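PDB 2IMF: 2-hydroxychromene-2-carboxylate isomerase from Pseudomonas putida, which catalyses the reversible, glutathione-dependent isomerisation of 2-hydroxychromene-2-carboxylate to trans-o-hydroxybenzylidenepyruvate in bacterial naphthalene breakdown. Local coordinates for residues F9-Y15 and V109-G115. Sequence-based numbering, arbitrary orientation.
With GSH (glutathione), chain E; TOM (4-(2-methoxyphenyl)-2-oxobut-3-enoic acid), chain F.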
loop_
_atom_site.group_PDB
_atom_site.type_symbol
_atom_site.label_atom_id
_atom_site.label_comp_id
_atom_site.label_asym_id
_atom_site.label_seq_id
_atom_site.Cartn_x
_atom_site.Cartn_y
_atom_site.Cartn_z
ATOM N N PHE A 9 -9.447 13.380 -8.226
ATOM C CA PHE A 9 -9.659 12.648 -9.510
ATOM C C PHE A 9 -8.334 12.299 -10.209
ATOM O O PHE A 9 -8.378 11.486 -11.106
ATOM C CB PHE A 9 -10.563 13.447 -10.472
ATOM C CG PHE A 9 -12.014 13.486 -10.065
ATOM C CD1 PHE A 9 -12.766 12.320 -10.050
ATOM C CD2 PHE A 9 -12.606 14.687 -9.786
ATOM C CE1 PHE A 9 -14.157 12.338 -9.697
ATOM C CE2 PHE A 9 -13.998 14.768 -9.434
ATOM C CZ PHE A 9 -14.744 13.604 -9.394
ATOM N N LEU A 10 -7.210 12.860 -9.781
ATOM C CA LEU A 10 -5.902 12.416 -10.375
ATOM C C LEU A 10 -5.516 11.028 -9.970
ATOM O O LEU A 10 -4.628 10.443 -10.567
ATOM C CB LEU A 10 -4.736 13.364 -10.050
ATOM C CG LEU A 10 -4.286 13.432 -8.602
ATOM C CD1 LEU A 10 -3.349 12.262 -8.230
ATOM C CD2 LEU A 10 -3.500 14.693 -8.400
ATOM N N SER A 11 -6.180 10.454 -8.945
ATOM C CA SER A 11 -5.700 9.213 -8.305
ATOM C C SER A 11 -6.341 7.957 -8.837
ATOM O O SER A 11 -7.521 7.778 -8.642
ATOM C CB SER A 11 -5.925 9.372 -6.814
ATOM O OG SER A 11 -5.760 8.122 -6.103
ATOM N N PRO A 12 -5.536 7.094 -9.457
ATOM C CA PRO A 12 -6.116 5.837 -9.944
ATOM C C PRO A 12 -6.503 4.883 -8.805
ATOM O O PRO A 12 -7.407 4.099 -8.991
ATOM C CB PRO A 12 -4.987 5.234 -10.812
ATOM C CG PRO A 12 -3.716 5.804 -10.222
ATOM C CD PRO A 12 -4.075 7.236 -9.747
ATOM N N PHE A 13 -5.824 4.935 -7.658
ATOM C CA PHE A 13 -6.275 4.137 -6.530
ATOM C C PHE A 13 -7.601 4.659 -6.021
ATOM O O PHE A 13 -8.432 3.862 -5.534
ATOM C CB PHE A 13 -5.166 4.160 -5.479
ATOM C CG PHE A 13 -3.957 3.339 -5.916
ATOM C CD1 PHE A 13 -4.002 1.953 -5.940
ATOM C CD2 PHE A 13 -2.827 3.982 -6.330
ATOM C CE1 PHE A 13 -2.910 1.208 -6.344
ATOM C CE2 PHE A 13 -1.678 3.238 -6.734
ATOM C CZ PHE A 13 -1.755 1.868 -6.758
ATOM N N SER A 14 -7.872 5.946 -6.184
ATOM C CA SER A 14 -9.180 6.490 -5.833
ATOM C C SER A 14 -10.291 6.070 -6.784
ATOM O O SER A 14 -11.448 5.870 -6.364
ATOM C CB SER A 14 -9.145 8.004 -5.728
ATOM O OG SER A 14 -8.324 8.423 -4.643
ATOM N N TYR A 15 -9.938 5.890 -8.084
ATOM C CA TYR A 15 -10.864 5.423 -9.071
ATOM C C TYR A 15 -11.276 4.036 -8.641
ATOM O O TYR A 15 -12.482 3.698 -8.620
ATOM C CB TYR A 15 -10.147 5.345 -10.406
ATOM C CG TYR A 15 -10.825 4.496 -11.432
ATOM C CD1 TYR A 15 -12.075 4.851 -11.952
ATOM C CD2 TYR A 15 -10.171 3.379 -11.949
ATOM C CE1 TYR A 15 -12.661 4.055 -13.002
ATOM C CE2 TYR A 15 -10.731 2.612 -12.989
ATOM C CZ TYR A 15 -12.007 2.966 -13.456
ATOM O OH TYR A 15 -12.644 2.244 -14.460
ATOM N N VAL A 109 -17.212 11.213 -13.689
ATOM C CA VAL A 109 -15.902 11.824 -13.906
ATOM C C VAL A 109 -14.816 10.750 -13.765
ATOM O O VAL A 109 -13.885 10.662 -14.582
ATOM C CB VAL A 109 -15.636 13.001 -12.981
ATOM C CG1 VAL A 109 -14.215 13.544 -13.115
ATOM C CG2 VAL A 109 -16.630 14.122 -13.254
ATOM N N PHE A 110 -14.914 9.882 -12.732
ATOM C CA PHE A 110 -13.882 8.864 -12.605
ATOM C C PHE A 110 -13.915 7.953 -13.785
ATOM O O PHE A 110 -12.855 7.512 -14.262
ATOM C CB PHE A 110 -14.050 8.098 -11.263
ATOM C CG PHE A 110 -13.142 8.595 -10.174
ATOM C CD1 PHE A 110 -11.805 8.610 -10.396
ATOM C CD2 PHE A 110 -13.593 8.915 -8.930
ATOM C CE1 PHE A 110 -10.919 8.973 -9.391
ATOM C CE2 PHE A 110 -12.743 9.314 -7.928
ATOM C CZ PHE A 110 -11.408 9.400 -8.177
ATOM N N ASN A 111 -15.113 7.594 -14.277
ATOM C CA ASN A 111 -15.167 6.655 -15.406
ATOM C C ASN A 111 -14.568 7.305 -16.658
ATOM O O ASN A 111 -13.898 6.628 -17.442
ATOM C CB ASN A 111 -16.632 6.209 -15.687
ATOM C CG ASN A 111 -17.166 5.198 -14.680
ATOM O OD1 ASN A 111 -16.412 4.427 -14.071
ATOM N ND2 ASN A 111 -18.483 5.224 -14.472
ATOM N N ALA A 112 -14.831 8.599 -16.828
ATOM C CA ALA A 112 -14.242 9.310 -17.987
ATOM C C ALA A 112 -12.726 9.369 -17.890
ATOM O O ALA A 112 -12.007 8.989 -18.857
ATOM C CB ALA A 112 -14.777 10.733 -18.032
ATOM N N VAL A 113 -12.173 9.815 -16.756
ATOM C CA VAL A 113 -10.733 10.054 -16.639
ATOM C C VAL A 113 -9.954 8.743 -16.523
ATOM O O VAL A 113 -9.028 8.525 -17.288
ATOM C CB VAL A 113 -10.442 10.974 -15.394
ATOM C CG1 VAL A 113 -8.914 11.138 -15.179
ATOM C CG2 VAL A 113 -11.086 12.356 -15.575
ATOM N N TRP A 114 -10.387 7.802 -15.688
ATOM C CA TRP A 114 -9.594 6.625 -15.445
ATOM C C TRP A 114 -10.190 5.398 -16.102
ATOM O O TRP A 114 -9.465 4.421 -16.282
ATOM C CB TRP A 114 -9.368 6.438 -13.918
ATOM C CG TRP A 114 -8.402 7.289 -13.399
ATOM C CD1 TRP A 114 -8.602 8.449 -12.696
ATOM C CD2 TRP A 114 -6.993 7.175 -13.600
ATOM N NE1 TRP A 114 -7.388 9.071 -12.440
ATOM C CE2 TRP A 114 -6.381 8.281 -12.998
ATOM C CE3 TRP A 114 -6.182 6.226 -14.252
ATOM C CZ2 TRP A 114 -4.989 8.444 -12.962
ATOM C CZ3 TRP A 114 -4.842 6.358 -14.213
ATOM C CH2 TRP A 114 -4.238 7.477 -13.587
ATOM N N GLY A 115 -11.464 5.392 -16.422
ATOM C CA GLY A 115 -12.043 4.278 -17.185
ATOM C C GLY A 115 -11.736 4.405 -18.655
ATOM O O GLY A 115 -11.457 3.393 -19.334
HETATM N N1 GSH E . -1.666 0.875 -1.548
HETATM C CA1 GSH E . -2.565 1.881 -2.020
HETATM C C1 GSH E . -3.866 1.403 -2.555
HETATM O O11 GSH E . -4.789 2.204 -2.722
HETATM O O12 GSH E . -3.746 0.229 -2.971
HETATM C CB1 GSH E . -1.867 3.144 -2.510
HETATM C CG1 GSH E . -2.664 4.447 -2.490
HETATM C CD1 GSH E . -1.828 5.583 -3.009
HETATM O OE1 GSH E . -0.576 5.349 -3.391
HETATM N N2 GSH E . -2.343 6.786 -3.111
HETATM C CA2 GSH E . -1.572 7.979 -3.436
HETATM C C2 GSH E . -1.249 8.812 -2.273
HETATM O O2 GSH E . -2.228 9.069 -1.378
HETATM C CB2 GSH E . -2.409 8.826 -4.447
HETATM S SG2 GSH E . -2.514 8.043 -6.102
HETATM N N3 GSH E . -0.043 9.262 -2.085
HETATM C CA3 GSH E . 0.292 9.896 -0.810
HETATM C C3 GSH E . 1.364 9.074 -0.132
HETATM O O31 GSH E . 1.752 9.448 0.989
HETATM O O32 GSH E . 1.880 8.074 -0.735
HETATM O O8 TOM F . 2.062 9.511 -7.262
HETATM C C9 TOM F . 1.145 10.181 -6.800
HETATM C C10 TOM F . 1.290 11.523 -6.298
HETATM O O11 TOM F . 1.836 11.615 -5.172
HETATM O O10 TOM F . 0.802 12.480 -6.935
HETATM C C8 TOM F . -0.242 9.649 -6.613
HETATM C C7 TOM F . -0.646 8.435 -6.906
HETATM C C1 TOM F . -0.468 7.772 -8.257
HETATM C C6 TOM F . -0.086 6.446 -8.208
HETATM C C5 TOM F . 0.130 5.753 -9.394
HETATM C C4 TOM F . -0.119 6.406 -10.614
HETATM C C3 TOM F . -0.516 7.725 -10.675
HETATM C C2 TOM F . -0.698 8.403 -9.456
HETATM O O2 TOM F . -1.112 9.689 -9.396
HETATM C C11 TOM F . -1.602 10.172 -10.650
HETATM O O HOH W 1 -15.115 2.613 -15.412
#
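Phe-110 is the wedge of this contact, its ring held between Phe-9 and the first turn of the helix that begins after Ser-11. Phe-9 presents its edge to one face in an edge-to-face pair, centroids 4.7 Å apart; Tyr-15 CA lies over the opposite face. Over one face of Phe-9, Val-109 CG1 sits almost on the ring normal, 3.5 Å from the centroid, brought there by a first torsion that sets it anti to the backbone N (chi1 174°). Trp-114 makes the direct hydrogen bond across the contact: NE1 donates to Phe-9 O at 2.9 Å, in the indole plane though bent (140° at the hydrogen), while Pro-12 CB packs on the six-membered ring. The indole thus backs the turn carrying Ser-11, the inferred nucleophile, whose OG is 3.2 Å from the glutathione sulfur SG2, and Pro-12, whose CD touches TOM C2 at 3.6 Å. Tyr-15 is a knob among Phe-110, Asn-111, Trp-114 and Gly-115, with Trp-114 CB over its ring. Its hydroxyl donates to Pro-77 O and accepts from a water; the looser, solvent side begins there, at exposed Asn-111, which in one of two conformers also takes a bond from that water at OD1. In this DsbA-like thioredoxin fold, the contact sets the start of helix 12-28, just after strand 2-7, against the end of helix 99-115; helix 87-92 covers Phe-9 and Val-109 through Met-89, and helix 57-74 meets Pro-12 through Leu-67.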